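Local coordinates for Lin0012 protein (Listeria innocua, PDB 3K17) that probably phosphorylates phosphomevalonate with ATP in the mevalonate route to isopentenyl diphosphate, as a member of the GHMP kinase family, at residues A[14-17]-A[18-22]; A[266-269]-A[270-273]. All blocks are in the same frame, centred on the assembly; numbering follows the deposited sequence.

Interaction 1: A[14-17]-A[18-22]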
ATOM      1  N   LYS A  14       4.097 -28.000 -28.990  1.00 14.28           N
ATOM      2  CA  LYS A  14       2.895 -28.147 -29.804  1.00 16.28           C
ATOM      3  C   LYS A  14       2.769 -27.090 -30.885  1.00 17.46           C
ATOM      4  O   LYS A  14       3.353 -26.015 -30.798  1.00 16.11           O
ATOM      5  CB  LYS A  14       1.652 -28.068 -28.911  1.00 15.33           C
ATOM      6  CG  LYS A  14       1.420 -26.659 -28.314  1.00 15.46           C
ATOM      7  CD  LYS A  14       0.493 -25.791 -29.185  1.00 15.11           C
ATOM      8  CE  LYS A  14       0.710 -24.291 -28.953  1.00 15.67           C
ATOM      9  NZ  LYS A  14       1.964 -23.813 -29.636  1.00 19.05           N
ATOM     10  N   LEU A  15       1.969 -27.412 -31.892  1.00 17.11           N
ATOM     11  CA  LEU A  15       1.700 -26.511 -32.995  1.00 16.31           C
ATOM     12  C   LEU A  15       0.263 -26.690 -33.446  1.00 18.36           C
ATOM     13  O   LEU A  15      -0.145 -27.801 -33.793  1.00 17.21           O
ATOM     14  CB  LEU A  15       2.631 -26.806 -34.178  1.00 18.08           C
ATOM     15  CG  LEU A  15       4.043 -26.216 -34.113  1.00 18.77           C
ATOM     16  CD1 LEU A  15       4.866 -26.707 -35.291  1.00 19.44           C
ATOM     17  CD2 LEU A  15       3.945 -24.683 -34.116  1.00 16.83           C
ATOM     18  N   TYR A  16      -0.510 -25.610 -33.418  1.00 16.54           N
ATOM     19  CA  TYR A  16      -1.879 -25.671 -33.900  1.00 17.32           C
ATOM     20  C   TYR A  16      -1.753 -25.835 -35.405  1.00 18.80           C
ATOM     21  O   TYR A  16      -0.864 -25.242 -36.028  1.00 17.26           O
ATOM     22  CB  TYR A  16      -2.620 -24.372 -33.590  1.00 15.77           C
ATOM     23  CG  TYR A  16      -3.310 -24.377 -32.247  1.00 17.25           C
ATOM     24  CD1 TYR A  16      -4.567 -24.964 -32.097  1.00 16.35           C
ATOM     25  CD2 TYR A  16      -2.692 -23.838 -31.121  1.00 14.40           C
ATOM     26  CE1 TYR A  16      -5.193 -25.019 -30.864  1.00 17.07           C
ATOM     27  CE2 TYR A  16      -3.311 -23.888 -29.872  1.00 17.25           C
ATOM     28  CZ  TYR A  16      -4.561 -24.482 -29.754  1.00 18.86           C
ATOM     29  OH  TYR A  16      -5.181 -24.552 -28.530  1.00 20.13           O
ATOM     30  N   VAL A  17      -2.631 -26.639 -35.991  1.00 19.11           N
ATOM     31  CA  VAL A  17      -2.596 -26.865 -37.432  1.00 18.31           C
ATOM     32  C   VAL A  17      -3.809 -26.212 -38.088  1.00 19.94           C
ATOM     33  O   VAL A  17      -3.713 -25.704 -39.197  1.00 20.24           O
ATOM     34  CB  VAL A  17      -2.582 -28.370 -37.763  1.00 18.83           C
ATOM     35  CG1 VAL A  17      -2.637 -28.573 -39.277  1.00 18.23           C
ATOM     36  CG2 VAL A  17      -1.327 -29.016 -37.192  1.00 17.60           C
ATOM     37  N   ALA A  18      -4.935 -26.211 -37.378  1.00 18.64           N
ATOM     38  CA  ALA A  18      -6.173 -25.624 -37.873  1.00 20.81           C
ATOM     39  C   ALA A  18      -7.168 -25.417 -36.732  1.00 19.75           C
ATOM     40  O   ALA A  18      -7.115 -26.111 -35.725  1.00 19.78           O
ATOM     41  CB  ALA A  18      -6.792 -26.542 -38.932  1.00 19.82           C
ATOM     42  N   GLY A  19      -8.067 -24.455 -36.895  1.00 20.10           N
ATOM     43  CA  GLY A  19      -9.078 -24.206 -35.880  1.00 21.30           C
ATOM     44  C   GLY A  19      -8.730 -23.200 -34.799  1.00 22.13           C
ATOM     45  O   GLY A  19      -9.501 -23.031 -33.850  1.00 20.45           O
ATOM     46  N   GLU A  20      -7.589 -22.526 -34.932  1.00 22.20           N
ATOM     47  CA  GLU A  20      -7.175 -21.541 -33.934  1.00 23.14           C
ATOM     48  C   GLU A  20      -8.184 -20.407 -33.782  1.00 23.46           C
ATOM     49  O   GLU A  20      -8.849 -20.015 -34.746  1.00 25.16           O
ATOM     50  CB  GLU A  20      -5.812 -20.938 -34.287  1.00 25.00           C
ATOM     51  CG  GLU A  20      -4.698 -21.946 -34.442  1.00 26.60           C
ATOM     52  CD  GLU A  20      -4.319 -22.161 -35.898  1.00 29.43           C
ATOM     53  OE1 GLU A  20      -5.222 -22.453 -36.707  1.00 28.61           O
ATOM     54  OE2 GLU A  20      -3.120 -22.040 -36.227  1.00 26.78           O
ATOM     55  N   TYR A  21      -8.254 -19.878 -32.562  1.00 21.65           N
ATOM     56  CA  TYR A  21      -9.151 -18.794 -32.178  1.00 23.42           C
ATOM     57  C   TYR A  21     -10.551 -19.313 -31.918  1.00 22.57           C
ATOM     58  O   TYR A  21     -11.095 -19.109 -30.836  1.00 21.09           O
ATOM     59  CB  TYR A  21      -9.156 -17.686 -33.238  1.00 24.87           C
ATOM     60  CG  TYR A  21      -7.948 -16.777 -33.125  1.00 27.15           C
ATOM     61  CD1 TYR A  21      -7.869 -15.813 -32.116  1.00 27.66           C
ATOM     62  CD2 TYR A  21      -6.860 -16.913 -33.990  1.00 25.42           C
ATOM     63  CE1 TYR A  21      -6.741 -15.011 -31.967  1.00 27.26           C
ATOM     64  CE2 TYR A  21      -5.722 -16.115 -33.850  1.00 26.21           C
ATOM     65  CZ  TYR A  21      -5.670 -15.167 -32.837  1.00 28.07           C
ATOM     66  OH  TYR A  21      -4.545 -14.381 -32.682  1.00 28.98           O
ATOM     67  N   ALA A  22     -11.125 -20.008 -32.895  1.00 22.27           N
ATOM     68  CA  ALA A  22     -12.463 -20.558 -32.730  1.00 22.49           C
ATOM     69  C   ALA A  22     -12.432 -21.612 -31.626  1.00 22.65           C
ATOM     70  O   ALA A  22     -13.394 -21.780 -30.870  1.00 22.58           O
ATOM     71  CB  ALA A  22     -12.935 -21.186 -34.040  1.00 22.96           C
TER

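Interaction 2: A[266-269]-A[270-273]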
ATOM      1  N   ASP A 266      -7.216 -37.883 -47.383  1.00 31.51           N
ATOM      2  CA  ASP A 266      -7.519 -37.151 -48.605  1.00 31.77           C
ATOM      3  C   ASP A 266      -6.590 -35.941 -48.698  1.00 32.09           C
ATOM      4  O   ASP A 266      -6.921 -34.849 -48.231  1.00 31.19           O
ATOM      5  CB  ASP A 266      -8.978 -36.693 -48.579  1.00 33.39           C
ATOM      6  CG  ASP A 266      -9.432 -36.104 -49.902  1.00 35.82           C
ATOM      7  OD1 ASP A 266      -8.637 -35.380 -50.540  1.00 33.65           O
ATOM      8  OD2 ASP A 266     -10.595 -36.355 -50.294  1.00 39.41           O
ATOM      9  N   GLU A 267      -5.429 -36.144 -49.309  1.00 32.39           N
ATOM     10  CA  GLU A 267      -4.446 -35.085 -49.451  1.00 33.31           C
ATOM     11  C   GLU A 267      -4.983 -33.801 -50.083  1.00 34.09           C
ATOM     12  O   GLU A 267      -4.720 -32.702 -49.581  1.00 33.59           O
ATOM     13  CB  GLU A 267      -3.240 -35.612 -50.230  1.00 34.59           C
ATOM     14  CG  GLU A 267      -2.437 -36.644 -49.438  1.00 34.75           C
ATOM     15  CD  GLU A 267      -1.292 -37.251 -50.224  1.00 35.60           C
ATOM     16  OE1 GLU A 267      -0.654 -36.526 -51.015  1.00 37.67           O
ATOM     17  OE2 GLU A 267      -1.016 -38.453 -50.037  1.00 35.56           O
ATOM     18  N   GLU A 268      -5.743 -33.921 -51.168  1.00 31.79           N
ATOM     19  CA  GLU A 268      -6.281 -32.728 -51.817  1.00 30.74           C
ATOM     20  C   GLU A 268      -7.229 -31.978 -50.892  1.00 28.47           C
ATOM     21  O   GLU A 268      -7.262 -30.747 -50.888  1.00 29.03           O
ATOM     22  CB  GLU A 268      -7.013 -33.089 -53.117  1.00 32.45           C
ATOM     23  CG  GLU A 268      -6.103 -33.536 -54.261  1.00 34.98           C
ATOM     24  CD  GLU A 268      -5.049 -32.498 -54.624  1.00 36.87           C
ATOM     25  OE1 GLU A 268      -5.381 -31.290 -54.657  1.00 37.88           O
ATOM     26  OE2 GLU A 268      -3.890 -32.896 -54.886  1.00 38.11           O
ATOM     27  N   LEU A 269      -8.007 -32.721 -50.115  1.00 27.08           N
ATOM     28  CA  LEU A 269      -8.954 -32.110 -49.189  1.00 26.38           C
ATOM     29  C   LEU A 269      -8.214 -31.428 -48.028  1.00 26.80           C
ATOM     30  O   LEU A 269      -8.739 -30.503 -47.406  1.00 27.61           O
ATOM     31  CB  LEU A 269      -9.926 -33.166 -48.653  1.00 23.39           C
ATOM     32  CG  LEU A 269     -11.011 -32.660 -47.701  1.00 22.39           C
ATOM     33  CD1 LEU A 269     -11.850 -31.592 -48.392  1.00 23.65           C
ATOM     34  CD2 LEU A 269     -11.879 -33.828 -47.245  1.00 22.78           C
ATOM     35  N   LEU A 270      -7.002 -31.894 -47.736  1.00 26.30           N
ATOM     36  CA  LEU A 270      -6.205 -31.290 -46.673  1.00 28.62           C
ATOM     37  C   LEU A 270      -5.708 -29.929 -47.155  1.00 29.45           C
ATOM     38  O   LEU A 270      -5.857 -28.926 -46.453  1.00 30.07           O
ATOM     39  CB  LEU A 270      -5.014 -32.186 -46.306  1.00 28.33           C
ATOM     40  CG  LEU A 270      -4.040 -31.646 -45.247  1.00 28.84           C
ATOM     41  CD1 LEU A 270      -4.771 -31.322 -43.949  1.00 26.07           C
ATOM     42  CD2 LEU A 270      -2.953 -32.668 -45.006  1.00 27.74           C
ATOM     43  N   TYR A 271      -5.141 -29.893 -48.361  1.00 28.66           N
ATOM     44  CA  TYR A 271      -4.627 -28.645 -48.927  1.00 29.16           C
ATOM     45  C   TYR A 271      -5.684 -27.551 -49.017  1.00 29.86           C
ATOM     46  O   TYR A 271      -5.468 -26.425 -48.568  1.00 29.27           O
ATOM     47  CB  TYR A 271      -4.039 -28.874 -50.327  1.00 28.94           C
ATOM     48  CG  TYR A 271      -2.913 -29.883 -50.380  1.00 27.27           C
ATOM     49  CD1 TYR A 271      -1.841 -29.813 -49.489  1.00 28.80           C
ATOM     50  CD2 TYR A 271      -2.921 -30.909 -51.324  1.00 28.05           C
ATOM     51  CE1 TYR A 271      -0.798 -30.749 -49.537  1.00 27.97           C
ATOM     52  CE2 TYR A 271      -1.890 -31.848 -51.383  1.00 27.10           C
ATOM     53  CZ  TYR A 271      -0.835 -31.764 -50.487  1.00 28.24           C
ATOM     54  OH  TYR A 271       0.171 -32.700 -50.536  1.00 29.72           O
ATOM     55  N   SER A 272      -6.829 -27.877 -49.605  1.00 31.12           N
ATOM     56  CA  SER A 272      -7.894 -26.898 -49.745  1.00 30.91           C
ATOM     57  C   SER A 272      -8.428 -26.433 -48.394  1.00 29.82           C
ATOM     58  O   SER A 272      -8.781 -25.272 -48.238  1.00 32.26           O
ATOM     59  CB  SER A 272      -9.032 -27.469 -50.603  1.00 32.36           C
ATOM     60  OG  SER A 272      -9.438 -28.741 -50.136  1.00 34.67           O
ATOM     61  N   SER A 273      -8.479 -27.331 -47.414  1.00 30.34           N
ATOM     62  CA  SER A 273      -8.969 -26.968 -46.085  1.00 28.34           C
ATOM     63  C   SER A 273      -8.026 -25.970 -45.418  1.00 27.05           C
ATOM     64  O   SER A 273      -8.463 -25.009 -44.781  1.00 28.47           O
ATOM     65  CB  SER A 273      -9.097 -28.209 -45.199  1.00 29.12           C
ATOM     66  OG  SER A 273     -10.022 -29.129 -45.738  1.00 32.93           O
TER

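Interaction 1: A[14-17]-A[18-22]
A classic beta bulge ends strand 7-18, where Val17 and Ala18 both face Ile31 of the antiparallel strand 29-35, and just past it Glu20 folds back on Tyr16. The closest approach of the two side chains is between their aliphatic parts: Glu20 CG lies 3.3 Å from Tyr16 CB and 3.6 Å from Tyr16 CG, reaching the root of the ring obliquely. Beyond CG the glutamate chain bends (chi2 106°), which lays its carboxylate beside the tyrosine CB, with Glu20 OE2 3.6 Å from Tyr16 CB. The two side chains run past each other in opposite directions, ring and carboxylate planes being 17° apart. This bend leads out of the large mixed sheet of the GHMP kinase fold, and Gly19, with its positive phi of 91°, makes the turn between bulge and glutamate. The carboxylate is buried yet well satisfied: OE1 forms a salt bridge with Lys312, and OE2 accepts from Gly315 N. Lys312 also donates to Val17 O, so one ammonium group grips both the bulge and the glutamate. On the bulge itself, Val17 packs on Ile323 and Phe325 of strand 321-326, while the Ala18 methyl meets Met255 and Ile258 of helix 241-264.

Interaction 2: A[266-269]-A[270-273]
Ser272 OG, held between backbone N and carbonyl carbon (chi1 51°), donates to Glu268 O at 3.1 Å, and Ser272 N donates to that oxygen at 3.2 Å. Ser273 does likewise one residue later: its OG stands beside its own backbone N (chi1 -61°), which points the hydroxyl back toward the N-terminal end of the helix and onto Leu269 O. The modelled OG-to-O separation of 2.5 Å is suspiciously short and doubtful in detail; Ser273 N reaches the same oxygen from above the carbonyl plane. Round the helix, Glu267 O sits over one face of the Tyr271 ring, offset toward the rim and 3.1 Å from CD2, while accepting from Tyr271 N. The Glu267 side chain runs alongside the tyrosine, its carboxylate perpendicular to the ring. Tyr271 OH is buried and has no hydrogen-bonding partner in the model. Further out, Leu270 and Tyr271 pack on Phe325 of strand 321-326, and Leu269 lies against Gln260 and Ala261 of helix 241-264. Asp266, the N-cap residue of helix 267-288, takes the Leu269 N-H on its OD1 (2.8 Å), approached from above the carboxylate plane: a side-chain N-cap as found at helix starts.

How the interactions relate
From the N terminus, strand 7-18 carries interaction 1 at its end, and the bend at 18-22 opens the connection to strand 29-35, its antiparallel neighbour. Interaction 2 comes much later, in the first turns of helix 267-288, just after helix 241-264. Both are local and in series, so neither nests in nor crosses the other; no long loop is closed by either. Their centres lie 16 Å apart and their nearest atoms about 6 Å, without touching. Both rest on helix 241-264, where Ile258 is touched from each, and on strand 321-326. Through these two elements the large mixed sheet meets helix 267-288 and the four-stranded antiparallel sheet that holds strand 321-326.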